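DMATS type aromatic prenyltransferase (Streptomyces coelicolor, PDB 6ZS0) catalyses dimethylallyl transfer to the C5 position of the tryptophan indole ring, probably using dimethylallyl diphosphate as the prenyl donor. Local coordinates at residues G270-I275 with Y326-G331; L207-L212 with A254-S259; S90-G95 with P126-P131; L132-A137 with V150-A155. One frame throughout, in Å; residues are numbered along the deposited sequence.

Contact 1 (G270-I275 with Y326-G331)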
loop_
_atom_site.group_PDB
_atom_site.type_symbol
_atom_site.label_atom_id
_atom_site.label_comp_id
_atom_site.label_asym_id
_atom_site.label_seq_id
_atom_site.Cartn_x
_atom_site.Cartn_y
_atom_site.Cartn_z
ATOM N N GLY A 270 9.449 -8.467 -11.366
ATOM C CA GLY A 270 9.479 -7.226 -10.577
ATOM C C GLY A 270 9.696 -7.525 -9.120
ATOM O O GLY A 270 9.324 -8.637 -8.678
ATOM N N PHE A 271 10.361 -6.610 -8.423
ATOM C CA PHE A 271 10.690 -6.752 -6.988
ATOM C C PHE A 271 10.596 -5.398 -6.295
ATOM O O PHE A 271 11.154 -4.408 -6.795
ATOM C CB PHE A 271 12.082 -7.342 -6.828
ATOM C CG PHE A 271 12.624 -7.240 -5.430
ATOM C CD1 PHE A 271 13.484 -6.217 -5.074
ATOM C CD2 PHE A 271 12.238 -8.146 -4.459
ATOM C CE1 PHE A 271 13.990 -6.131 -3.784
ATOM C CE2 PHE A 271 12.741 -8.051 -3.171
ATOM C CZ PHE A 271 13.628 -7.050 -2.837
ATOM N N THR A 272 9.937 -5.356 -5.128
ATOM C CA THR A 272 9.894 -4.124 -4.311
ATOM C C THR A 272 10.292 -4.470 -2.882
ATOM O O THR A 272 9.832 -5.538 -2.363
ATOM C CB THR A 272 8.513 -3.454 -4.345
ATOM O OG1 THR A 272 8.183 -3.167 -5.710
ATOM C CG2 THR A 272 8.479 -2.188 -3.511
ATOM N N LEU A 273 11.133 -3.629 -2.280
ATOM C CA LEU A 273 11.433 -3.692 -0.828
ATOM C C LEU A 273 10.776 -2.531 -0.090
ATOM O O LEU A 273 10.950 -1.385 -0.516
ATOM C CB LEU A 273 12.943 -3.661 -0.605
ATOM C CG LEU A 273 13.381 -3.781 0.854
ATOM C CD1 LEU A 273 13.069 -5.148 1.408
ATOM C CD2 LEU A 273 14.873 -3.515 0.995
ATOM N N TYR A 274 10.006 -2.853 0.953
ATOM C CA TYR A 274 9.245 -1.896 1.795
ATOM C C TYR A 274 9.905 -1.831 3.177
ATOM O O TYR A 274 10.069 -2.886 3.848
ATOM C CB TYR A 274 7.791 -2.342 1.964
ATOM C CG TYR A 274 7.013 -2.533 0.681
ATOM C CD1 TYR A 274 6.165 -1.544 0.188
ATOM C CD2 TYR A 274 7.112 -3.716 -0.032
ATOM C CE1 TYR A 274 5.462 -1.726 -1.004
ATOM C CE2 TYR A 274 6.392 -3.925 -1.198
ATOM C CZ TYR A 274 5.590 -2.923 -1.704
ATOM O OH TYR A 274 4.914 -3.118 -2.884
ATOM N N ILE A 275 10.293 -0.638 3.593
ATOM C CA ILE A 275 10.841 -0.386 4.946
ATOM C C ILE A 275 9.850 0.477 5.728
ATOM O O ILE A 275 9.526 1.582 5.305
ATOM C CB ILE A 275 12.229 0.279 4.848
ATOM C CG1 ILE A 275 13.227 -0.532 4.009
ATOM C CG2 ILE A 275 12.763 0.571 6.233
ATOM C CD1 ILE A 275 13.492 -1.886 4.488
ATOM N N TYR A 326 5.786 4.059 5.285
ATOM C CA TYR A 326 6.789 3.204 4.617
ATOM C C TYR A 326 7.474 3.999 3.512
ATOM O O TYR A 326 6.862 4.894 2.913
ATOM C CB TYR A 326 6.172 1.963 3.959
ATOM C CG TYR A 326 5.682 0.881 4.883
ATOM C CD1 TYR A 326 4.514 1.016 5.601
ATOM C CD2 TYR A 326 6.393 -0.300 5.027
ATOM C CE1 TYR A 326 4.070 0.004 6.447
ATOM C CE2 TYR A 326 5.953 -1.328 5.834
ATOM C CZ TYR A 326 4.800 -1.171 6.576
ATOM O OH TYR A 326 4.389 -2.204 7.396
ATOM N N LEU A 327 8.687 3.598 3.202
ATOM C CA LEU A 327 9.378 3.930 1.952
ATOM C C LEU A 327 9.643 2.634 1.205
ATOM O O LEU A 327 9.920 1.628 1.834
ATOM C CB LEU A 327 10.698 4.641 2.249
ATOM C CG LEU A 327 10.590 6.047 2.825
ATOM C CD1 LEU A 327 11.971 6.595 3.119
ATOM C CD2 LEU A 327 9.800 6.971 1.929
ATOM N N ALA A 328 9.608 2.666 -0.113
ATOM C CA ALA A 328 9.824 1.460 -0.925
ATOM C C ALA A 328 10.697 1.816 -2.128
ATOM O O ALA A 328 10.544 2.922 -2.697
ATOM C CB ALA A 328 8.524 0.851 -1.386
ATOM N N LEU A 329 11.523 0.864 -2.502
ATOM C CA LEU A 329 12.298 0.888 -3.767
ATOM C C LEU A 329 11.757 -0.234 -4.649
ATOM O O LEU A 329 11.810 -1.401 -4.240
ATOM C CB LEU A 329 13.769 0.717 -3.436
ATOM C CG LEU A 329 14.711 0.792 -4.633
ATOM C CD1 LEU A 329 14.660 2.171 -5.257
ATOM C CD2 LEU A 329 16.112 0.405 -4.208
ATOM N N ALA A 330 11.267 0.120 -5.831
ATOM C CA ALA A 330 10.480 -0.769 -6.704
ATOM C C ALA A 330 11.227 -0.941 -8.028
ATOM O O ALA A 330 11.457 0.069 -8.699
ATOM C CB ALA A 330 9.103 -0.205 -6.928
ATOM N N GLY A 331 11.604 -2.171 -8.330
ATOM C CA GLY A 331 12.241 -2.561 -9.592
ATOM C C GLY A 331 11.271 -3.305 -10.494
ATOM O O GLY A 331 10.386 -4.041 -9.997
HETATM O O HOH W 1 8.259 -3.974 -8.221
#

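Contact 2 (L207-L212 with A254-S259)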
loop_
_atom_site.group_PDB
_atom_site.type_symbol
_atom_site.label_atom_id
_atom_site.label_comp_id
_atom_site.label_asym_id
_atom_site.label_seq_id
_atom_site.Cartn_x
_atom_site.Cartn_y
_atom_site.Cartn_z
ATOM N N LEU A 207 6.036 -10.937 0.905
ATOM C CA LEU A 207 6.694 -11.699 1.974
ATOM C C LEU A 207 6.974 -10.763 3.135
ATOM O O LEU A 207 7.388 -9.622 2.880
ATOM C CB LEU A 207 8.018 -12.287 1.461
ATOM C CG LEU A 207 7.938 -13.613 0.702
ATOM C CD1 LEU A 207 7.004 -13.547 -0.456
ATOM C CD2 LEU A 207 9.323 -14.013 0.209
ATOM N N ARG A 208 6.817 -11.268 4.345
ATOM C CA ARG A 208 7.253 -10.602 5.596
ATOM C C ARG A 208 8.713 -10.989 5.861
ATOM O O ARG A 208 9.048 -12.178 5.654
ATOM C CB ARG A 208 6.360 -11.068 6.744
ATOM C CG ARG A 208 6.361 -10.159 7.966
ATOM C CD ARG A 208 5.379 -10.644 9.034
ATOM N NE ARG A 208 4.404 -11.596 8.504
ATOM C CZ ARG A 208 3.120 -11.346 8.213
ATOM N NH1 ARG A 208 2.386 -12.311 7.694
ATOM N NH2 ARG A 208 2.571 -10.154 8.433
ATOM N N HIS A 209 9.529 -10.051 6.319
ATOM C CA HIS A 209 10.956 -10.335 6.642
ATOM C C HIS A 209 11.243 -9.793 8.028
ATOM O O HIS A 209 11.352 -8.593 8.190
ATOM C CB HIS A 209 11.890 -9.744 5.586
ATOM C CG HIS A 209 11.651 -10.268 4.216
ATOM N ND1 HIS A 209 11.994 -11.558 3.837
ATOM C CD2 HIS A 209 11.064 -9.693 3.136
ATOM C CE1 HIS A 209 11.626 -11.744 2.591
ATOM N NE2 HIS A 209 11.048 -10.622 2.147
ATOM N N ASP A 210 11.303 -10.662 9.011
ATOM C CA ASP A 210 11.641 -10.280 10.393
ATOM C C ASP A 210 13.154 -10.073 10.514
ATOM O O ASP A 210 13.918 -10.910 9.970
ATOM C CB ASP A 210 11.153 -11.346 11.361
ATOM C CG ASP A 210 9.660 -11.619 11.327
ATOM O OD1 ASP A 210 8.926 -10.832 10.734
ATOM O OD2 ASP A 210 9.250 -12.654 11.910
ATOM N N ASN A 211 13.553 -9.013 11.202
ATOM C CA ASN A 211 14.962 -8.686 11.556
ATOM C C ASN A 211 15.780 -8.685 10.267
ATOM O O ASN A 211 16.877 -9.293 10.206
ATOM C CB ASN A 211 15.520 -9.658 12.594
ATOM C CG ASN A 211 14.654 -9.709 13.831
ATOM O OD1 ASN A 211 14.289 -8.673 14.390
ATOM N ND2 ASN A 211 14.311 -10.905 14.263
ATOM N N LEU A 212 15.254 -8.072 9.226
ATOM C CA LEU A 212 15.978 -8.019 7.935
ATOM C C LEU A 212 17.287 -7.252 8.082
ATOM O O LEU A 212 17.334 -6.217 8.758
ATOM C CB LEU A 212 15.093 -7.355 6.874
ATOM C CG LEU A 212 15.603 -7.370 5.433
ATOM C CD1 LEU A 212 15.725 -8.772 4.845
ATOM C CD2 LEU A 212 14.684 -6.539 4.578
ATOM N N ALA A 254 9.912 -5.668 7.768
ATOM C CA ALA A 254 10.026 -5.224 6.384
ATOM C C ALA A 254 9.199 -6.187 5.530
ATOM O O ALA A 254 8.884 -7.292 5.995
ATOM C CB ALA A 254 11.453 -5.127 5.917
ATOM N N GLN A 255 8.893 -5.780 4.321
ATOM C CA GLN A 255 8.153 -6.629 3.362
ATOM C C GLN A 255 8.849 -6.560 2.030
ATOM O O GLN A 255 9.504 -5.525 1.712
ATOM C CB GLN A 255 6.677 -6.229 3.250
ATOM C CG GLN A 255 5.915 -6.435 4.543
ATOM C CD GLN A 255 4.444 -6.147 4.372
ATOM O OE1 GLN A 255 3.863 -6.386 3.308
ATOM N NE2 GLN A 255 3.823 -5.712 5.454
ATOM N N SER A 256 8.703 -7.621 1.247
ATOM C CA SER A 256 9.072 -7.586 -0.181
ATOM C C SER A 256 7.851 -7.989 -0.995
ATOM O O SER A 256 6.995 -8.722 -0.467
ATOM C CB SER A 256 10.285 -8.447 -0.498
ATOM O OG SER A 256 10.033 -9.811 -0.186
ATOM N N CYS A 257 7.792 -7.541 -2.220
ATOM C CA CYS A 257 6.752 -7.894 -3.201
ATOM C C CYS A 257 7.454 -8.505 -4.436
ATOM O O CYS A 257 8.481 -7.922 -4.844
ATOM C CB CYS A 257 5.975 -6.631 -3.563
ATOM S SG CYS A 257 4.798 -6.839 -4.913
ATOM N N HIS A 258 6.923 -9.582 -4.980
ATOM C CA HIS A 258 7.480 -10.286 -6.167
ATOM C C HIS A 258 6.380 -10.363 -7.199
ATOM O O HIS A 258 5.329 -10.987 -6.880
ATOM C CB HIS A 258 8.020 -11.651 -5.726
ATOM C CG HIS A 258 8.941 -11.505 -4.563
ATOM N ND1 HIS A 258 10.305 -11.463 -4.717
ATOM C CD2 HIS A 258 8.693 -11.307 -3.248
ATOM C CE1 HIS A 258 10.865 -11.261 -3.546
ATOM N NE2 HIS A 258 9.888 -11.158 -2.612
ATOM N N SER A 259 6.623 -9.757 -8.352
ATOM C CA SER A 259 5.630 -9.507 -9.416
ATOM C C SER A 259 5.832 -10.561 -10.497
ATOM O O SER A 259 6.952 -10.622 -11.041
ATOM C CB SER A 259 5.760 -8.103 -9.977
ATOM O OG SER A 259 5.273 -7.145 -9.031
HETATM O O HOH W 2 12.634 -6.456 9.277
#

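Contact 3 (S90-G95 with P126-P131)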
loop_
_atom_site.group_PDB
_atom_site.type_symbol
_atom_site.label_atom_id
_atom_site.label_comp_id
_atom_site.label_asym_id
_atom_site.label_seq_id
_atom_site.Cartn_x
_atom_site.Cartn_y
_atom_site.Cartn_z
ATOM N N SER A 90 -18.668 -8.389 10.572
ATOM C CA SER A 90 -17.869 -9.624 10.542
ATOM C C SER A 90 -16.844 -9.525 9.417
ATOM O O SER A 90 -17.068 -8.777 8.445
ATOM C CB SER A 90 -18.749 -10.842 10.371
ATOM O OG SER A 90 -19.284 -10.918 9.055
ATOM N N LEU A 91 -15.750 -10.231 9.557
ATOM C CA LEU A 91 -14.722 -10.255 8.503
ATOM C C LEU A 91 -15.316 -10.870 7.215
ATOM O O LEU A 91 -14.957 -10.406 6.096
ATOM C CB LEU A 91 -13.516 -10.999 9.045
ATOM C CG LEU A 91 -12.271 -10.942 8.205
ATOM C CD1 LEU A 91 -11.890 -9.491 7.898
ATOM C CD2 LEU A 91 -11.151 -11.658 8.932
ATOM N N ALA A 92 -16.193 -11.856 7.319
ATOM C CA ALA A 92 -16.874 -12.429 6.151
ATOM C C ALA A 92 -17.668 -11.341 5.425
ATOM O O ALA A 92 -17.549 -11.246 4.166
ATOM C CB ALA A 92 -17.752 -13.568 6.576
ATOM N N ASP A 93 -18.431 -10.524 6.140
ATOM C CA ASP A 93 -19.238 -9.481 5.460
ATOM C C ASP A 93 -18.309 -8.363 4.979
ATOM O O ASP A 93 -18.618 -7.742 3.969
ATOM C CB ASP A 93 -20.365 -8.968 6.327
ATOM C CG ASP A 93 -21.569 -9.896 6.335
ATOM O OD1 ASP A 93 -21.575 -10.888 5.559
ATOM O OD2 ASP A 93 -22.490 -9.587 7.070
ATOM N N ASN A 94 -17.184 -8.149 5.659
ATOM C CA ASN A 94 -16.164 -7.173 5.223
ATOM C C ASN A 94 -15.686 -7.600 3.821
ATOM O O ASN A 94 -15.674 -6.765 2.888
ATOM C CB ASN A 94 -15.048 -7.117 6.265
ATOM C CG ASN A 94 -13.913 -6.165 5.931
ATOM O OD1 ASN A 94 -13.398 -6.154 4.810
ATOM N ND2 ASN A 94 -13.523 -5.364 6.904
ATOM N N GLY A 95 -15.315 -8.855 3.682
ATOM C CA GLY A 95 -14.886 -9.425 2.383
ATOM C C GLY A 95 -15.976 -9.297 1.339
ATOM O O GLY A 95 -15.657 -8.925 0.193
ATOM N N PRO A 126 -15.772 -19.005 4.488
ATOM C CA PRO A 126 -16.472 -18.687 5.735
ATOM C C PRO A 126 -15.496 -18.723 6.927
ATOM O O PRO A 126 -14.447 -19.297 6.822
ATOM C CB PRO A 126 -17.570 -19.767 5.819
ATOM C CG PRO A 126 -17.036 -20.931 4.990
ATOM C CD PRO A 126 -16.143 -20.318 3.935
ATOM N N ALA A 127 -15.833 -18.055 8.014
ATOM C CA ALA A 127 -14.986 -17.957 9.224
ATOM C C ALA A 127 -13.566 -17.568 8.825
ATOM O O ALA A 127 -12.600 -18.211 9.244
ATOM C CB ALA A 127 -15.009 -19.265 9.963
ATOM N N PRO A 128 -13.375 -16.500 8.019
ATOM C CA PRO A 128 -12.036 -16.044 7.668
ATOM C C PRO A 128 -11.288 -15.516 8.891
ATOM O O PRO A 128 -11.913 -14.987 9.807
ATOM C CB PRO A 128 -12.293 -14.901 6.679
ATOM C CG PRO A 128 -13.627 -14.368 7.101
ATOM C CD PRO A 128 -14.412 -15.627 7.440
ATOM N N GLN A 129 -9.977 -15.663 8.873
ATOM C CA GLN A 129 -9.066 -15.105 9.888
ATOM C C GLN A 129 -8.470 -13.807 9.351
ATOM O O GLN A 129 -8.390 -13.641 8.105
ATOM C CB GLN A 129 -8.042 -16.163 10.259
ATOM C CG GLN A 129 -8.732 -17.394 10.819
ATOM C CD GLN A 129 -7.779 -18.447 11.312
ATOM O OE1 GLN A 129 -6.797 -18.152 12.000
ATOM N NE2 GLN A 129 -8.078 -19.689 10.965
ATOM N N GLY A 130 -8.120 -12.909 10.263
ATOM C CA GLY A 130 -7.615 -11.559 9.955
ATOM C C GLY A 130 -6.221 -11.658 9.364
ATOM O O GLY A 130 -5.696 -12.756 9.161
ATOM N N PRO A 131 -5.529 -10.535 9.162
ATOM C CA PRO A 131 -6.018 -9.197 9.532
ATOM C C PRO A 131 -6.836 -8.400 8.500
ATOM O O PRO A 131 -7.226 -7.277 8.781
ATOM C CB PRO A 131 -4.676 -8.494 9.774
ATOM C CG PRO A 131 -3.795 -9.100 8.739
ATOM C CD PRO A 131 -4.127 -10.554 8.768
#

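Contact 4 (L132-A137 with V150-A155)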
loop_
_atom_site.group_PDB
_atom_site.type_symbol
_atom_site.label_atom_id
_atom_site.label_comp_id
_atom_site.label_asym_id
_atom_site.label_seq_id
_atom_site.Cartn_x
_atom_site.Cartn_y
_atom_site.Cartn_z
ATOM N N LEU A 132 -7.089 -8.976 7.337
ATOM C CA LEU A 132 -7.888 -8.342 6.273
ATOM C C LEU A 132 -8.617 -9.428 5.502
ATOM O O LEU A 132 -8.209 -10.620 5.583
ATOM C CB LEU A 132 -6.988 -7.491 5.352
ATOM C CG LEU A 132 -6.182 -8.239 4.281
ATOM C CD1 LEU A 132 -5.825 -7.335 3.079
ATOM C CD2 LEU A 132 -4.936 -8.829 4.880
ATOM N N ALA A 133 -9.658 -9.034 4.769
ATOM C CA ALA A 133 -10.334 -9.848 3.744
ATOM C C ALA A 133 -10.034 -9.307 2.346
ATOM O O ALA A 133 -9.729 -10.100 1.467
ATOM C CB ALA A 133 -11.820 -9.892 4.013
ATOM N N LEU A 134 -10.137 -8.000 2.139
ATOM C CA LEU A 134 -9.965 -7.423 0.780
ATOM C C LEU A 134 -9.712 -5.942 0.902
ATOM O O LEU A 134 -10.541 -5.218 1.489
ATOM C CB LEU A 134 -11.207 -7.693 -0.073
ATOM C CG LEU A 134 -11.066 -7.349 -1.561
ATOM C CD1 LEU A 134 -11.959 -8.267 -2.379
ATOM C CD2 LEU A 134 -11.366 -5.863 -1.829
ATOM N N TRP A 135 -8.596 -5.491 0.368
ATOM C CA TRP A 135 -8.314 -4.063 0.181
ATOM C C TRP A 135 -8.210 -3.822 -1.316
ATOM O O TRP A 135 -7.904 -4.745 -2.063
ATOM C CB TRP A 135 -7.021 -3.620 0.867
ATOM C CG TRP A 135 -6.994 -3.786 2.353
ATOM C CD1 TRP A 135 -8.051 -3.964 3.208
ATOM C CD2 TRP A 135 -5.817 -3.751 3.174
ATOM N NE1 TRP A 135 -7.600 -4.028 4.496
ATOM C CE2 TRP A 135 -6.236 -3.912 4.498
ATOM C CE3 TRP A 135 -4.459 -3.623 2.898
ATOM C CZ2 TRP A 135 -5.329 -3.954 5.552
ATOM C CZ3 TRP A 135 -3.568 -3.657 3.942
ATOM C CH2 TRP A 135 -4.000 -3.788 5.239
ATOM N N CYS A 136 -8.469 -2.596 -1.687
ATOM C CA CYS A 136 -8.391 -2.117 -3.070
ATOM C C CYS A 136 -7.451 -0.916 -3.117
ATOM O O CYS A 136 -7.605 -0.010 -2.293
ATOM C CB CYS A 136 -9.783 -1.784 -3.564
ATOM S SG CYS A 136 -9.792 -1.330 -5.308
ATOM N N ALA A 137 -6.494 -0.921 -4.054
ATOM C CA ALA A 137 -5.685 0.279 -4.342
ATOM C C ALA A 137 -6.080 0.798 -5.723
ATOM O O ALA A 137 -6.164 0.010 -6.672
ATOM C CB ALA A 137 -4.229 -0.029 -4.298
ATOM N N VAL A 150 -6.211 -5.392 -6.277
ATOM C CA VAL A 150 -6.908 -6.028 -5.140
ATOM C C VAL A 150 -5.905 -6.792 -4.293
ATOM O O VAL A 150 -5.144 -7.560 -4.859
ATOM C CB VAL A 150 -8.027 -6.940 -5.664
ATOM C CG1 VAL A 150 -8.766 -7.619 -4.549
ATOM C CG2 VAL A 150 -8.972 -6.118 -6.516
ATOM N N TYR A 151 -5.973 -6.598 -2.965
ATOM C CA TYR A 151 -5.123 -7.248 -1.941
ATOM C C TYR A 151 -5.964 -8.252 -1.173
ATOM O O TYR A 151 -7.019 -7.885 -0.675
ATOM C CB TYR A 151 -4.553 -6.209 -0.992
ATOM C CG TYR A 151 -3.519 -5.309 -1.598
ATOM C CD1 TYR A 151 -3.894 -4.223 -2.358
ATOM C CD2 TYR A 151 -2.171 -5.551 -1.408
ATOM C CE1 TYR A 151 -2.939 -3.384 -2.921
ATOM C CE2 TYR A 151 -1.210 -4.730 -1.974
ATOM C CZ TYR A 151 -1.599 -3.655 -2.735
ATOM O OH TYR A 151 -0.659 -2.812 -3.266
ATOM N N LEU A 152 -5.483 -9.483 -1.136
ATOM C CA LEU A 152 -6.138 -10.609 -0.445
ATOM C C LEU A 152 -5.183 -11.192 0.592
ATOM O O LEU A 152 -3.975 -10.850 0.562
ATOM C CB LEU A 152 -6.543 -11.642 -1.488
ATOM C CG LEU A 152 -7.407 -11.133 -2.633
ATOM C CD1 LEU A 152 -7.484 -12.161 -3.727
ATOM C CD2 LEU A 152 -8.793 -10.798 -2.112
ATOM N N ASN A 153 -5.713 -12.015 1.487
ATOM C CA ASN A 153 -5.029 -12.492 2.728
ATOM C C ASN A 153 -4.667 -13.970 2.632
ATOM O O ASN A 153 -5.535 -14.821 2.816
ATOM C CB ASN A 153 -5.951 -12.289 3.923
ATOM C CG ASN A 153 -5.342 -12.748 5.226
ATOM O OD1 ASN A 153 -4.153 -13.049 5.299
ATOM N ND2 ASN A 153 -6.164 -12.808 6.256
ATOM N N PRO A 154 -3.401 -14.329 2.330
ATOM C CA PRO A 154 -3.000 -15.735 2.291
ATOM C C PRO A 154 -3.224 -16.483 3.620
ATOM O O PRO A 154 -3.273 -17.735 3.575
ATOM C CB PRO A 154 -1.512 -15.639 1.939
ATOM C CG PRO A 154 -1.413 -14.368 1.157
ATOM C CD PRO A 154 -2.310 -13.430 1.919
ATOM N N ALA A 155 -3.295 -15.777 4.757
ATOM C CA ALA A 155 -3.469 -16.353 6.112
ATOM C C ALA A 155 -4.946 -16.437 6.493
ATOM O O ALA A 155 -5.226 -16.661 7.696
ATOM C CB ALA A 155 -2.704 -15.563 7.136
HETATM O O HOH W 3 -8.565 -12.513 1.606
#

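Contact 1 (G270-I275 with Y326-G331)
Two neighbouring strands of a closed antiparallel barrel, 270-275 and 326-331, run at 174° to each other and are joined by six backbone hydrogen bonds in three reciprocal pairs. The straightest is Ile-275 N to Leu-327 O, 2.9 Å with 175° at the hydrogen, the donor lying nearly along the C=O axis. At the other end Phe-271 N reaches Gly-331 O at 3.0 Å from 40° above the carbonyl plane. That same oxygen accepts from a water that also bonds Thr-272 OG1 (2.6 Å), so a side-chain hydroxyl is tied to the facing strand.

Alternation of side chains gives the ABBA barrel its two surfaces. Leu-273, Ile-275 and Leu-329 pack against helix 229-240 outside, while Thr-272, Tyr-274, Ala-328 and Ala-330 point to the other, inner face. There Thr-272 CG2, anti to the backbone N, sits 3.4 Å above the plane of the Tyr-274 ring, offset toward its rim, and also meets Ala-328 CB at 3.7 Å. Thr-272 OG1, beside the backbone N, lies 3.3 Å from Ala-330 CB. Tyr-274 CD1 touches Ala-328 CB at 3.7 Å, and Tyr-274 CB touches Tyr-326 CD2 at 3.9 Å.

Contact 2 (L207-L212 with A254-S259)
His-209 ends strand 202-209 of the ABBA barrel, and its side chain lies along the outward surface of the antiparallel pairing with strand 254-260. CB stands 3.9 Å from Ala-254 O, the oxygen that accepts the bond from His-209 N. With CG anti to the carbonyl carbon (chi1 -60°), the ring extends along the partner strand and presents its edge to it: CD2 lies 3.7 Å from Ser-256 N, and Gln-255 C and Ser-256 OG lie at the ring edge, in its plane. At the tip, NE2 bonds Ser-256 OG at 2.7 Å, nearly straight at 164°.

Ser-256 holds that hydroxyl in the crowded position between backbone N and carbonyl carbon (chi1 61°). There OG makes a second bond, to His-258 NE2 at 2.8 Å, so two imidazole nitrogens grip one buried oxygen. The serine has a single proton to give, which suggests that at least one ring carries its proton on NE2. Leu-207 crosses His-258 at about a right angle, its CD1 4.0 Å from His-258 CD2. Where the strands part, the Ala-254 N to His-209 O bond is weak, and water 2 bridges both atoms and Leu-212 N. Beyond it, Leu-212 CD2 meets Ala-254 CB at 3.8 Å.

Contact 3 (S90-G95 with P126-P131)
Ser-90 OG is gripped by one bond, from Asp-93 N at 3.1 Å with 158° at the hydrogen, which makes Ser-90 the N-cap of helix 91-109. Its chi1 of 72° sets the hydroxyl between the backbone N and carbonyl carbon, where it can turn to the first turn's N-H groups. Ser-90 O serves the same turn by accepting from Asn-94 N at 2.9 Å. Loop 126-131, which leads from helix 120-123 toward strand 135-139, lies against this capped turn through apolar and van der Waals contacts.

Leu-91 does most of the touching. Its CG is anti to the backbone N (chi1 -170°), and the side chain runs alongside the Pro-128 ring in the opposite direction, the two CG atoms 3.8 Å apart. One methyl, CD2, passes beyond the ring to the loop's backbone, where it meets Pro-128 O and Gly-130 N, each at 3.5 Å. Further on, Leu-91 touches Ala-133. The loop itself is shaped by a cis peptide bond before Pro-131, while Gln-129 pairs through its backbone with Val-156 and Gly-130 O accepts a weak bond from Asn-153 ND2. The same Pro-128 CG that meets Leu-91 lies 3.6 Å from Ala-92 N, and Pro-128 CD lies 4.0 Å from Ala-92 CB.

Contact 4 (L132-A137 with V150-A155)
Backbone pairing is brief here, at the open end of the hairpin formed by strands 135-139 and 147-152. Trp-135 and Tyr-151 form a hydrogen-bonded antiparallel pair: Tyr-151 N to Trp-135 O is short and almost perfectly straight (2.8 Å, 178° at the hydrogen), although the donor stands above the carbonyl plane, whereas Trp-135 N to Tyr-151 O is longer at 3.1 Å with its donor in the plane of the Tyr-151 carbonyl. Tyr-151 O also receives a CA-H...O contact from Leu-134 CA.

Toward Leu-132 and Asn-153 the chains separate and other polar links take over. Water 3 donates to Ala-133 O at 2.7 Å and accepts from Asn-153 N, spanning the gap. Asn-153, its CG anti to the backbone N (chi1 180°), divides its amide: ND2 makes a weak bond to Leu-132 O at 3.1 Å, while OD1 accepts from Ala-155 N in an Asx turn that bends the chain.

Apolar contacts fall on both faces. Leu-132 CD1 lies 3.6 Å above the Trp-135 ring, over its centre, and Leu-132 CD2 meets Asn-153 CB at 3.7 Å. Ala-137 CB approaches the edge of the Tyr-151 ring at CE1, 3.8 Å. On the other face the Leu-134 and Val-150 side chains cross obliquely, Leu-134 CG 3.8 Å from Val-150 CG1, with Leu-152 alongside.

That leucine-valine face is covered by helix 91-109 through Val-102. Trp-135 and Tyr-151 lie on the inner face of the ABBA barrel, next to Leu-81 of strand 77-82, and Glu-83 accepts the indole NE1 bond; strand 191-195 continues the sheet beyond 147-152.

How the contacts relate
Contacts 1, 2 and 4 are buried parts of one barrel sheet, whereas contact 3 lies at the surface, its centre about 20 Å from that of the chain. Contacts 1 and 2 are directly continuous: strands 254-260 and 270-275 are neighbours, and backbone bonds such as Tyr-274 N to Gln-255 O join them. Contact 4 occupies another part of the wall, its centre about 16 Å from that of contact 2. Contact 3 adjoins contact 4 where Asn-153 meets Gly-130. The chemistry follows position: full backbone pairing in contact 1, fraying strand ends supplemented by water in contacts 2 and 4, and apolar contact between a helix start and a loop in contact 3.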